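Local coordinates for protein Emp47p (form2) (PDB 2A6Z) that serves as a cargo receptor whose lectin-like domain recognises carbohydrate, and takes part in the secretion of glycoproteins, at residues G116-G119 / P120-R123. Numbering follows the deposited sequence. Where two conformers were deposited one is given.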
loop_
_atom_site.group_PDB
_atom_site.type_symbol
_atom_site.label_atom_id
_atom_site.label_comp_id
_atom_site.label_asym_id
_atom_site.label_seq_id
_atom_site.Cartn_x
_atom_site.Cartn_y
_atom_site.Cartn_z
ATOM N N GLY A 116 13.551 -5.602 8.818
ATOM C CA GLY A 116 14.785 -4.975 8.431
ATOM C C GLY A 116 15.573 -4.479 9.650
ATOM O O GLY A 116 15.172 -4.629 10.794
ATOM N N PRO A 117 16.716 -3.878 9.369
ATOM C CA PRO A 117 17.712 -3.560 10.428
ATOM C C PRO A 117 17.302 -2.429 11.320
ATOM O O PRO A 117 17.968 -2.224 12.347
ATOM C CB PRO A 117 18.987 -3.247 9.653
ATOM C CG PRO A 117 18.563 -2.908 8.291
ATOM C CD PRO A 117 17.255 -3.625 8.008
ATOM N N LEU A 118 16.247 -1.693 10.986
ATOM C CA LEU A 118 15.813 -0.515 11.773
ATOM C C LEU A 118 14.551 -0.849 12.570
ATOM O O LEU A 118 14.049 0.043 13.253
ATOM C CB LEU A 118 15.527 0.705 10.902
ATOM C CG LEU A 118 16.657 1.077 9.915
ATOM C CD1 LEU A 118 16.223 2.313 9.178
ATOM C CD2 LEU A 118 18.011 1.164 10.582
ATOM N N GLY A 119 14.050 -2.102 12.481
ATOM C CA GLY A 119 12.777 -2.416 13.128
ATOM C C GLY A 119 11.601 -1.903 12.307
ATOM O O GLY A 119 11.730 -1.735 11.079
ATOM N N PRO A 120 10.432 -1.688 12.929
ATOM C CA PRO A 120 9.210 -1.298 12.174
ATOM C C PRO A 120 9.429 -0.010 11.404
ATOM O O PRO A 120 9.768 1.054 11.978
ATOM C CB PRO A 120 8.175 -1.167 13.273
ATOM C CG PRO A 120 8.674 -2.016 14.401
ATOM C CD PRO A 120 10.183 -1.874 14.360
ATOM N N THR A 121 9.170 -0.088 10.092
ATOM C CA THR A 121 9.397 1.018 9.188
ATOM C C THR A 121 8.292 1.087 8.129
ATOM O O THR A 121 7.617 0.081 7.833
ATOM C CB THR A 121 10.730 0.901 8.430
ATOM O OG1 THR A 121 10.908 -0.422 7.891
ATOM C CG2 THR A 121 11.927 1.157 9.332
ATOM N N LEU A 122 8.192 2.275 7.529
ATOM C CA LEU A 122 7.560 2.485 6.219
ATOM C C LEU A 122 8.675 2.860 5.284
ATOM O O LEU A 122 9.409 3.827 5.512
ATOM C CB LEU A 122 6.466 3.570 6.319
ATOM C CG LEU A 122 5.624 3.673 5.014
ATOM C CD1 LEU A 122 4.302 4.349 5.383
ATOM C CD2 LEU A 122 6.285 4.479 3.894
ATOM N N ARG A 123 8.802 2.117 4.189
ATOM C CA ARG A 123 9.878 2.307 3.237
ATOM C C ARG A 123 9.308 2.501 1.836
ATOM O O ARG A 123 8.335 1.840 1.429
ATOM C CB ARG A 123 10.778 1.062 3.200
ATOM C CG ARG A 123 11.630 0.923 4.460
ATOM C CD ARG A 123 12.193 -0.504 4.615
ATOM N NE ARG A 123 13.067 -0.532 5.848
ATOM C CZ ARG A 123 14.343 -0.224 5.884
ATOM N NH1 ARG A 123 15.011 0.155 4.778
ATOM N NH2 ARG A 123 14.988 -0.300 7.062
HETATM O O HOH W 1 11.672 -3.365 8.421
HETATM O O HOH W 2 13.832 -1.861 9.225
#
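The guanidinium of R123 is the flat group here, and its NH2 corner meets the loop: L118 CG and CD1 each lie 3.6 Å from R123 NH2, with P117 CD a little farther off; L118 CG and P117 CD approach obliquely to the plane. At its NE corner, R123 donates over 3.0 Å to T121 OG1, which sits 20° out of the guanidinium plane, with a bent angle of 141° at the hydrogen; NH1 bonds S142 OG. In T121, a chi1 of 47° tucks OG1 in against the main chain on both sides, facing R123 NE, and turns CG2 to L118 CB, 4.0 Å away. The side chains of L118 and R123 cross at about a right angle.

No direct hydrogen bond joins the loop to the strand; two waters do that work. One accepts from L118 N and from R123 NH2 (2.9 Å) and donates to G119 O at 2.8 Å. The other accepts from G116 N and bonds T121 OG1 at 3.1 Å. The loop itself is a type I turn, closed by G119 N to G116 O.

This loop joins antiparallel strands 108-113 and 121-128 of a lectin beta sandwich. T121 pairs through its backbone with D113, and R123 with L111. Strand 144-147 flanks the other side, touched by L118 and T121 at L147, while Y139 of helix 138-141 packs on P117 and R123.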